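Nucleotidyltransferase-like protein (Exiguobacterium sibiricum, PDB 3C18) probably transfers a nucleotidyl group from a nucleotide to an acceptor substrate, as related nucleotidyltransferases do. Local coordinates at residues E3-T8 against N61-S66; R77-N82 against R86-V91; G94-E99 against Y103-K108. One frame throughout, in Å; residues are numbered along the deposited sequence.

Contact 1: residues E3-T8 against N61-S66; sequences EQATRT and NTLRVS
A5 and T6 meet L63 and V65 where helix 2-15 lies against the mixed sheet of the nucleotidyltransferase-like domain, a helix-on-sheet packing in an alpha/beta fold. The closest approaches are between methyls. A5 CB comes to 4.0 Å from L63 CD2, and the same leucine methyl has T6 CG2 at 4.2 Å, so that it rests against two consecutive residues of the helix. Further along the strand, V65 CG2 approaches T6 CG2 at 4.4 Å, a looser touch. The contact is small and has no hydrogen bond across it.

In L63 the CG atom stands anti to the backbone N (chi1 -168°), which swings the isobutyl group off the strand and brings CD2 to the helix. L63 and V65, two residues apart, both turn toward the helix, as alternation along a strand requires, while R64 between them points elsewhere and packs on Y273 of the second subunit. The short axes of 3-8 and 63-66 pass 10.2 Å apart, with the helix running steeply across the strand.

On the helix side, T6 divides its side chain between two tasks: CG2 serves the apolar contact, whereas OG1 is hydrogen-bonded to M2 O one turn earlier, which would hold the methyl in its orientation. L42 of strand 40-46 lies against both T6 and V65, carrying the apolar layer onto the next strand. Elsewhere on the helix, E3 and R7 form an intrahelical salt bridge in which the guanidinium is gripped side-on, and E3 OE2 has a second partner in Y10 OH. R7 NH2 lies 2.8 Å from E3 OE1 along an almost straight bond in the guanidinium plane, and R7 NE reaches E3 OE2 at 2.9 Å, tilted from that plane.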
loop_
_atom_site.group_PDB
_atom_site.type_symbol
_atom_site.label_atom_id
_atom_site.label_comp_id
_atom_site.label_asym_id
_atom_site.label_seq_id
_atom_site.Cartn_x
_atom_site.Cartn_y
_atom_site.Cartn_z
ATOM N N GLU A 3 -2.902 -16.575 -30.890
ATOM C CA GLU A 3 -2.259 -17.853 -30.646
ATOM C C GLU A 3 -1.190 -18.057 -31.707
ATOM O O GLU A 3 -0.039 -18.336 -31.431
ATOM C CB GLU A 3 -3.270 -19.005 -30.718
ATOM C CG GLU A 3 -2.673 -20.374 -30.426
ATOM C CD GLU A 3 -1.873 -20.952 -31.602
ATOM O OE1 GLU A 3 -2.192 -20.606 -32.759
ATOM O OE2 GLU A 3 -0.953 -21.776 -31.371
ATOM N N GLN A 4 -1.615 -17.917 -32.941
ATOM C CA GLN A 4 -0.748 -18.136 -34.086
ATOM C C GLN A 4 0.340 -17.082 -34.094
ATOM O O GLN A 4 1.487 -17.384 -34.388
ATOM C CB GLN A 4 -1.549 -18.111 -35.404
ATOM N N ALA A 5 -0.019 -15.857 -33.733
ATOM C CA ALA A 5 0.914 -14.704 -33.835
ATOM C C ALA A 5 1.959 -14.665 -32.714
ATOM O O ALA A 5 2.969 -13.953 -32.808
ATOM C CB ALA A 5 0.152 -13.384 -33.871
ATOM N N THR A 6 1.718 -15.440 -31.660
ATOM C CA THR A 6 2.637 -15.458 -30.489
ATOM C C THR A 6 3.223 -16.842 -30.200
ATOM O O THR A 6 3.933 -17.056 -29.205
ATOM C CB THR A 6 1.944 -14.968 -29.193
ATOM O OG1 THR A 6 0.917 -15.884 -28.819
ATOM C CG2 THR A 6 1.338 -13.593 -29.368
ATOM N N ARG A 7 2.928 -17.778 -31.089
ATOM C CA ARG A 7 3.292 -19.177 -30.870
ATOM C C ARG A 7 4.769 -19.364 -30.575
ATOM O O ARG A 7 5.157 -20.183 -29.736
ATOM C CB ARG A 7 2.895 -20.041 -32.073
ATOM C CG ARG A 7 2.949 -21.531 -31.809
ATOM C CD ARG A 7 2.491 -22.293 -33.031
ATOM N NE ARG A 7 1.104 -21.995 -33.367
ATOM C CZ ARG A 7 0.522 -22.336 -34.512
ATOM N NH1 ARG A 7 1.211 -22.976 -35.441
ATOM N NH2 ARG A 7 -0.741 -22.029 -34.735
ATOM N N THR A 8 5.583 -18.588 -31.265
ATOM C CA THR A 8 7.040 -18.698 -31.147
ATOM C C THR A 8 7.496 -18.235 -29.773
ATOM O O THR A 8 8.589 -18.578 -29.302
ATOM C CB THR A 8 7.751 -17.879 -32.244
ATOM O OG1 THR A 8 7.484 -18.466 -33.523
ATOM C CG2 THR A 8 9.247 -17.842 -32.013
ATOM N N ASN A 61 8.355 -9.973 -35.223
ATOM C CA ASN A 61 8.101 -9.361 -36.493
ATOM C C ASN A 61 7.755 -7.918 -36.211
ATOM O O ASN A 61 8.635 -7.085 -35.910
ATOM C CB ASN A 61 7.005 -10.106 -37.244
ATOM C CG ASN A 61 7.467 -11.526 -37.656
ATOM O OD1 ASN A 61 8.663 -11.750 -37.911
ATOM N ND2 ASN A 61 6.541 -12.479 -37.694
ATOM N N THR A 62 6.475 -7.641 -36.251
ATOM C CA THR A 62 6.029 -6.275 -36.051
ATOM C C THR A 62 5.264 -6.129 -34.723
ATOM O O THR A 62 5.003 -5.021 -34.228
ATOM C CB THR A 62 5.158 -5.853 -37.260
ATOM O OG1 THR A 62 4.685 -4.522 -37.056
ATOM C CG2 THR A 62 3.945 -6.790 -37.448
ATOM N N LEU A 63 4.939 -7.290 -34.157
ATOM C CA LEU A 63 4.058 -7.401 -32.986
ATOM C C LEU A 63 4.804 -7.343 -31.678
ATOM O O LEU A 63 5.617 -8.202 -31.389
ATOM C CB LEU A 63 3.266 -8.710 -33.043
ATOM C CG LEU A 63 2.116 -8.819 -32.035
ATOM C CD1 LEU A 63 0.975 -7.860 -32.417
ATOM C CD2 LEU A 63 1.601 -10.236 -31.937
ATOM N N ARG A 64 4.500 -6.316 -30.898
ATOM C CA ARG A 64 5.103 -6.104 -29.575
ATOM C C ARG A 64 4.271 -6.790 -28.524
ATOM O O ARG A 64 3.062 -6.586 -28.411
ATOM C CB ARG A 64 5.226 -4.620 -29.248
ATOM C CG ARG A 64 6.103 -3.883 -30.200
ATOM C CD ARG A 64 5.878 -2.401 -30.123
ATOM N NE ARG A 64 6.716 -1.752 -29.125
ATOM C CZ ARG A 64 6.462 -0.556 -28.598
ATOM N NH1 ARG A 64 5.375 0.118 -28.958
ATOM N NH2 ARG A 64 7.283 -0.041 -27.692
ATOM N N VAL A 65 4.947 -7.624 -27.757
ATOM C CA VAL A 65 4.305 -8.511 -26.794
ATOM C C VAL A 65 4.910 -8.339 -25.415
ATOM O O VAL A 65 6.098 -8.450 -25.238
ATOM C CB VAL A 65 4.484 -9.993 -27.226
ATOM C CG1 VAL A 65 3.752 -10.959 -26.291
ATOM C CG2 VAL A 65 4.033 -10.176 -28.653
ATOM N N SER A 66 4.041 -8.044 -24.450
ATOM C CA SER A 66 4.405 -8.060 -23.026
ATOM C C SER A 66 3.986 -9.398 -22.407
ATOM O O SER A 66 2.866 -9.847 -22.553
ATOM C CB SER A 66 3.722 -6.924 -22.257
ATOM O OG SER A 66 4.240 -6.866 -20.945
#

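Contact 2: residues R77-N82 against R86-V91; sequences RWLILN and RAVHWV
A87 and V88 carry the packing of 86-91 against W78 and L79, joining the consecutive helices 72-81 and 85-93 through side chains alone. The first of these helices ends in a Schellman motif with N82, at positive phi, as its C-prime residue, and the second begins three residues on. Along the second segment, R86 comes first. Within 86-91 itself, the rim of the W90 indole meets the face of the R86 guanidinium, W90 CZ2 lying 3.3 Å above the centre of that group, while R86 NH1 makes a salt bridge to D36. A87 CB, directed toward 77-82, comes within 4.2 Å of W78 CE3, oblique to the ring. V88 follows with the closest touch: V88 CG2 lies 3.7 Å from L79 CD2, and the two side chains cross obliquely. In L79 the CG stands anti to the carbonyl carbon (chi1 -66°); CD1 continues the chain, and the side branch CD2 is the methyl that meets the valine.

Around the pair, W78 packs on V70 of strand 63-71 and edge-to-face on W53, while L81 leans on L121 and L125 of helix 116-142. W90 spans L41 and L43 of strand 40-46, meets H68 edge-to-face, and is hydrogen-bonded through NE1 to L34 O.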
loop_
_atom_site.group_PDB
_atom_site.type_symbol
_atom_site.label_atom_id
_atom_site.label_comp_id
_atom_site.label_asym_id
_atom_site.label_seq_id
_atom_site.Cartn_x
_atom_site.Cartn_y
_atom_site.Cartn_z
ATOM N N ARG A 77 -4.156 -14.843 -4.592
ATOM C CA ARG A 77 -4.183 -13.810 -3.571
ATOM C C ARG A 77 -4.665 -12.474 -4.111
ATOM O O ARG A 77 -5.427 -11.803 -3.456
ATOM C CB ARG A 77 -2.805 -13.603 -2.976
ATOM C CG ARG A 77 -2.785 -12.564 -1.894
ATOM C CD ARG A 77 -1.497 -12.621 -1.100
ATOM N NE ARG A 77 -1.425 -11.479 -0.206
ATOM C CZ ARG A 77 -1.239 -10.229 -0.611
ATOM N NH1 ARG A 77 -1.107 -9.947 -1.897
ATOM N NH2 ARG A 77 -1.210 -9.254 0.273
ATOM N N TRP A 78 -4.212 -12.092 -5.297
ATOM C CA TRP A 78 -4.648 -10.828 -5.883
ATOM C C TRP A 78 -6.147 -10.849 -6.060
ATOM O O TRP A 78 -6.851 -9.848 -5.881
ATOM C CB TRP A 78 -4.071 -10.571 -7.275
ATOM C CG TRP A 78 -2.640 -10.169 -7.291
ATOM C CD1 TRP A 78 -1.935 -9.645 -6.267
ATOM C CD2 TRP A 78 -1.744 -10.184 -8.430
ATOM N NE1 TRP A 78 -0.646 -9.383 -6.663
ATOM C CE2 TRP A 78 -0.509 -9.677 -7.990
ATOM C CE3 TRP A 78 -1.885 -10.559 -9.777
ATOM C CZ2 TRP A 78 0.609 -9.559 -8.833
ATOM C CZ3 TRP A 78 -0.783 -10.440 -10.620
ATOM C CH2 TRP A 78 0.452 -9.940 -10.137
ATOM N N LEU A 79 -6.635 -12.008 -6.455
ATOM C CA LEU A 79 -8.051 -12.138 -6.808
ATOM C C LEU A 79 -8.872 -12.192 -5.515
ATOM O O LEU A 79 -9.974 -11.665 -5.442
ATOM C CB LEU A 79 -8.291 -13.368 -7.696
ATOM C CG LEU A 79 -7.672 -13.361 -9.095
ATOM C CD1 LEU A 79 -7.994 -14.646 -9.802
ATOM C CD2 LEU A 79 -8.164 -12.166 -9.922
ATOM N N ILE A 80 -8.289 -12.806 -4.488
ATOM C CA ILE A 80 -8.973 -12.973 -3.195
ATOM C C ILE A 80 -9.174 -11.625 -2.534
ATOM O O ILE A 80 -10.194 -11.368 -1.901
ATOM C CB ILE A 80 -8.187 -13.901 -2.240
ATOM C CG1 ILE A 80 -8.428 -15.361 -2.640
ATOM C CG2 ILE A 80 -8.619 -13.698 -0.791
ATOM C CD1 ILE A 80 -7.644 -16.364 -1.792
ATOM N N LEU A 81 -8.178 -10.765 -2.716
ATOM C CA LEU A 81 -8.124 -9.473 -2.061
ATOM C C LEU A 81 -8.625 -8.357 -2.960
ATOM O O LEU A 81 -8.775 -7.235 -2.522
ATOM C CB LEU A 81 -6.708 -9.139 -1.595
ATOM C CG LEU A 81 -6.038 -10.092 -0.611
ATOM C CD1 LEU A 81 -4.618 -9.706 -0.251
ATOM C CD2 LEU A 81 -6.933 -10.088 0.611
ATOM N N ASN A 82 -8.887 -8.697 -4.214
ATOM C CA ASN A 82 -9.294 -7.695 -5.204
ATOM C C ASN A 82 -8.238 -6.611 -5.324
ATOM O O ASN A 82 -8.552 -5.423 -5.401
ATOM C CB ASN A 82 -10.604 -7.049 -4.780
ATOM C CG ASN A 82 -11.266 -6.282 -5.892
ATOM O OD1 ASN A 82 -11.310 -6.777 -7.017
ATOM N ND2 ASN A 82 -11.851 -5.091 -5.576
ATOM N N ARG A 86 -6.585 -5.042 -13.171
ATOM C CA ARG A 86 -6.155 -5.436 -14.537
ATOM C C ARG A 86 -6.182 -6.925 -14.682
ATOM O O ARG A 86 -6.632 -7.450 -15.678
ATOM C CB ARG A 86 -4.738 -4.998 -14.891
ATOM C CG ARG A 86 -4.680 -3.723 -15.607
ATOM C CD ARG A 86 -3.421 -3.637 -16.467
ATOM N NE ARG A 86 -2.224 -4.040 -15.734
ATOM C CZ ARG A 86 -0.987 -3.943 -16.188
ATOM N NH1 ARG A 86 -0.764 -3.429 -17.386
ATOM N NH2 ARG A 86 0.033 -4.353 -15.430
ATOM N N ALA A 87 -5.698 -7.604 -13.661
ATOM C CA ALA A 87 -5.603 -9.076 -13.718
ATOM C C ALA A 87 -6.988 -9.686 -13.834
ATOM O O ALA A 87 -7.179 -10.660 -14.551
ATOM C CB ALA A 87 -4.860 -9.640 -12.527
ATOM N N VAL A 88 -7.953 -9.100 -13.139
ATOM C CA VAL A 88 -9.329 -9.609 -13.199
ATOM C C VAL A 88 -9.781 -9.523 -14.646
ATOM O O VAL A 88 -10.327 -10.470 -15.197
ATOM C CB VAL A 88 -10.323 -8.842 -12.281
ATOM C CG1 VAL A 88 -11.761 -9.219 -12.616
ATOM C CG2 VAL A 88 -10.022 -9.107 -10.821
ATOM N N HIS A 89 -9.469 -8.390 -15.255
ATOM C CA HIS A 89 -9.850 -8.095 -16.642
ATOM C C HIS A 89 -9.176 -9.060 -17.590
ATOM O O HIS A 89 -9.790 -9.570 -18.527
ATOM C CB HIS A 89 -9.436 -6.667 -17.036
ATOM C CG HIS A 89 -9.953 -6.230 -18.369
ATOM N ND1 HIS A 89 -10.692 -5.081 -18.539
ATOM C CD2 HIS A 89 -9.865 -6.803 -19.596
ATOM C CE1 HIS A 89 -11.035 -4.960 -19.812
ATOM N NE2 HIS A 89 -10.546 -5.992 -20.476
ATOM N N TRP A 90 -7.900 -9.322 -17.326
ATOM C CA TRP A 90 -7.140 -10.199 -18.181
ATOM C C TRP A 90 -7.748 -11.594 -18.199
ATOM O O TRP A 90 -7.888 -12.213 -19.251
ATOM C CB TRP A 90 -5.680 -10.337 -17.731
ATOM C CG TRP A 90 -4.859 -9.122 -17.926
ATOM C CD1 TRP A 90 -5.116 -8.099 -18.782
ATOM C CD2 TRP A 90 -3.612 -8.822 -17.300
ATOM N NE1 TRP A 90 -4.138 -7.168 -18.711
ATOM C CE2 TRP A 90 -3.196 -7.578 -17.800
ATOM C CE3 TRP A 90 -2.816 -9.475 -16.359
ATOM C CZ2 TRP A 90 -2.002 -6.965 -17.395
ATOM C CZ3 TRP A 90 -1.638 -8.854 -15.941
ATOM C CH2 TRP A 90 -1.236 -7.626 -16.474
ATOM N N VAL A 91 -8.040 -12.105 -17.016
ATOM C CA VAL A 91 -8.495 -13.487 -16.900
ATOM C C VAL A 91 -9.888 -13.578 -17.462
ATOM O O VAL A 91 -10.234 -14.561 -18.084
ATOM C CB VAL A 91 -8.523 -14.004 -15.459
ATOM C CG1 VAL A 91 -9.209 -15.366 -15.407
ATOM C CG2 VAL A 91 -7.082 -14.067 -14.861
#

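Contact 3: residues G94-E99 against Y103-K108; sequences GTIIFE and YLTDLK
E99 carries its CG between the backbone N and the carbonyl carbon (chi1 60°) and is extended beyond it, a combination that sends the carboxylate from the strand end to the first turn of helix 103-110, at T105. There T105 OG1 donates to E99 OE2 at 2.7 Å, using the syn lone pair of the oxygen. The threonine side chain crosses that of the glutamate at about a right angle. The other oxygen, E99 OE1, faces the amides of L104 and T105, with T105 N at 3.0 Å, but its modelled position is doubtful and these two bonds are less secure. Were E99 replaced by an alanine, T105 OG1 would probably lose its acceptor and the first turn of the helix the carboxylate facing its amides.

At the other end of the contact, K108 bends repeatedly along its chain and brings NZ to 2.8 Å from G94 O, in the carbonyl plane. The ammonium also bonds to V91 O, so it gathers carbonyls where helix 85-93 gives way to strand 95-99. The aliphatic part of the lysine is used as well: I96 CD1 lies 3.7 Å from K108 CD and 3.9 Å from L104 CB, filling the space between the two polar ends. L104 CD1 in turn touches F98 O at 3.7 Å.

The strand is an edge of the mixed sheet, paired with 19-26 and interrupted by a classic beta bulge at I97 and F98 opposite I22. Helix 103-110 covers one face, with L104 on I23 and I45 and Y103 on L75 of helix 72-81; I97 and F98 turn to helix 2-15 on the opposite face.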
loop_
_atom_site.group_PDB
_atom_site.type_symbol
_atom_site.label_atom_id
_atom_site.label_comp_id
_atom_site.label_asym_id
_atom_site.label_seq_id
_atom_site.Cartn_x
_atom_site.Cartn_y
_atom_site.Cartn_z
ATOM N N GLY A 94 -9.803 -12.191 -21.371
ATOM C CA GLY A 94 -8.675 -12.762 -22.117
ATOM C C GLY A 94 -9.013 -14.032 -22.835
ATOM O O GLY A 94 -9.889 -14.776 -22.412
ATOM N N THR A 95 -8.283 -14.280 -23.915
ATOM C CA THR A 95 -8.406 -15.524 -24.688
ATOM C C THR A 95 -7.471 -16.594 -24.193
ATOM O O THR A 95 -6.276 -16.371 -24.074
ATOM C CB THR A 95 -8.073 -15.288 -26.156
ATOM O OG1 THR A 95 -8.931 -14.268 -26.679
ATOM C CG2 THR A 95 -8.202 -16.574 -26.962
ATOM N N ILE A 96 -8.026 -17.762 -23.908
ATOM C CA ILE A 96 -7.249 -18.903 -23.377
ATOM C C ILE A 96 -6.453 -19.552 -24.494
ATOM O O ILE A 96 -7.011 -20.119 -25.424
ATOM C CB ILE A 96 -8.138 -19.977 -22.728
ATOM C CG1 ILE A 96 -8.817 -19.421 -21.477
ATOM C CG2 ILE A 96 -7.349 -21.215 -22.381
ATOM C CD1 ILE A 96 -9.943 -20.274 -21.033
ATOM N N ILE A 97 -5.134 -19.446 -24.386
ATOM C CA ILE A 97 -4.207 -19.964 -25.393
ATOM C C ILE A 97 -3.832 -21.375 -25.028
ATOM O O ILE A 97 -3.619 -22.221 -25.888
ATOM C CB ILE A 97 -2.903 -19.108 -25.473
ATOM C CG1 ILE A 97 -3.196 -17.743 -26.084
ATOM C CG2 ILE A 97 -1.851 -19.782 -26.292
ATOM C CD1 ILE A 97 -3.867 -17.805 -27.408
ATOM N N PHE A 98 -3.781 -21.630 -23.734
ATOM C CA PHE A 98 -3.329 -22.919 -23.231
ATOM C C PHE A 98 -3.654 -23.067 -21.780
ATOM O O PHE A 98 -3.600 -22.103 -21.030
ATOM C CB PHE A 98 -1.808 -23.037 -23.409
ATOM C CG PHE A 98 -1.203 -24.199 -22.684
ATOM C CD1 PHE A 98 -1.156 -25.449 -23.272
ATOM C CD2 PHE A 98 -0.696 -24.048 -21.407
ATOM C CE1 PHE A 98 -0.612 -26.523 -22.594
ATOM C CE2 PHE A 98 -0.166 -25.112 -20.726
ATOM C CZ PHE A 98 -0.120 -26.348 -21.310
ATOM N N GLU A 99 -3.985 -24.287 -21.387
ATOM C CA GLU A 99 -4.196 -24.566 -19.969
ATOM C C GLU A 99 -4.077 -26.023 -19.622
ATOM O O GLU A 99 -4.226 -26.898 -20.456
ATOM C CB GLU A 99 -5.546 -24.024 -19.490
ATOM C CG GLU A 99 -6.734 -24.623 -20.215
ATOM C CD GLU A 99 -8.062 -24.273 -19.568
ATOM O OE1 GLU A 99 -8.116 -24.115 -18.332
ATOM O OE2 GLU A 99 -9.062 -24.165 -20.299
ATOM N N TYR A 103 -7.614 -25.206 -15.545
ATOM C CA TYR A 103 -7.316 -24.120 -14.617
ATOM C C TYR A 103 -7.969 -22.776 -15.000
ATOM O O TYR A 103 -8.609 -22.108 -14.173
ATOM C CB TYR A 103 -5.810 -23.978 -14.423
ATOM C CG TYR A 103 -5.457 -22.708 -13.693
ATOM C CD1 TYR A 103 -5.545 -22.642 -12.309
ATOM C CD2 TYR A 103 -5.064 -21.568 -14.387
ATOM C CE1 TYR A 103 -5.254 -21.490 -11.634
ATOM C CE2 TYR A 103 -4.782 -20.410 -13.728
ATOM C CZ TYR A 103 -4.873 -20.371 -12.336
ATOM O OH TYR A 103 -4.577 -19.212 -11.635
ATOM N N LEU A 104 -7.833 -22.394 -16.255
ATOM C CA LEU A 104 -8.315 -21.075 -16.698
ATOM C C LEU A 104 -9.809 -21.094 -16.976
ATOM O O LEU A 104 -10.483 -20.099 -16.788
ATOM C CB LEU A 104 -7.568 -20.551 -17.914
ATOM C CG LEU A 104 -6.179 -20.021 -17.622
ATOM C CD1 LEU A 104 -5.458 -19.697 -18.930
ATOM C CD2 LEU A 104 -6.257 -18.786 -16.709
ATOM N N THR A 105 -10.321 -22.233 -17.421
ATOM C CA THR A 105 -11.757 -22.341 -17.719
ATOM C C THR A 105 -12.548 -22.230 -16.419
ATOM O O THR A 105 -13.570 -21.548 -16.341
ATOM C CB THR A 105 -12.113 -23.654 -18.479
ATOM O OG1 THR A 105 -11.640 -23.554 -19.832
ATOM C CG2 THR A 105 -13.632 -23.884 -18.488
ATOM N N ASP A 106 -12.019 -22.870 -15.387
ATOM C CA ASP A 106 -12.649 -22.867 -14.071
ATOM C C ASP A 106 -12.519 -21.495 -13.446
ATOM O O ASP A 106 -13.412 -21.038 -12.749
ATOM C CB ASP A 106 -11.962 -23.846 -13.114
ATOM C CG ASP A 106 -12.240 -25.287 -13.446
ATOM O OD1 ASP A 106 -13.041 -25.554 -14.381
ATOM O OD2 ASP A 106 -11.652 -26.153 -12.751
ATOM N N LEU A 107 -11.373 -20.865 -13.681
ATOM C CA LEU A 107 -11.056 -19.559 -13.063
ATOM C C LEU A 107 -12.042 -18.495 -13.563
ATOM O O LEU A 107 -12.549 -17.661 -12.801
ATOM C CB LEU A 107 -9.589 -19.164 -13.327
ATOM C CG LEU A 107 -9.080 -17.893 -12.648
ATOM C CD1 LEU A 107 -9.655 -17.801 -11.288
ATOM C CD2 LEU A 107 -7.572 -17.843 -12.566
ATOM N N LYS A 108 -12.325 -18.561 -14.855
ATOM C CA LYS A 108 -13.251 -17.621 -15.512
ATOM C C LYS A 108 -14.652 -17.690 -14.880
ATOM O O LYS A 108 -15.351 -16.669 -14.714
ATOM C CB LYS A 108 -13.344 -17.902 -17.028
ATOM C CG LYS A 108 -12.458 -17.000 -17.898
ATOM C CD LYS A 108 -11.916 -17.750 -19.094
ATOM C CE LYS A 108 -11.861 -16.917 -20.350
ATOM N NZ LYS A 108 -11.384 -15.529 -20.228
#

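How the contacts relate
Contact 1 closes the longest loop, bringing the N-terminal helix 2-15 back to strand 63-71 after strands 19-26, 40-46 and 53-60 have been laid down. The chain then leaves that strand directly into helix 72-81, and contact 2 closes the short turn to helix 85-93. This runs on into strand 95-99, where contact 3 closes an equally short connection to helix 103-110. The three follow in series; none nests or crosses. Contacts 2 and 3 meet through V91 and L79 on L107 and through V91 O on K108 NZ, a probable hydrogen bond; contacts 1 and 3 through E3 on I97. Contacts 1 and 3 set helices against the sheet, while contact 2 joins two helices beside it.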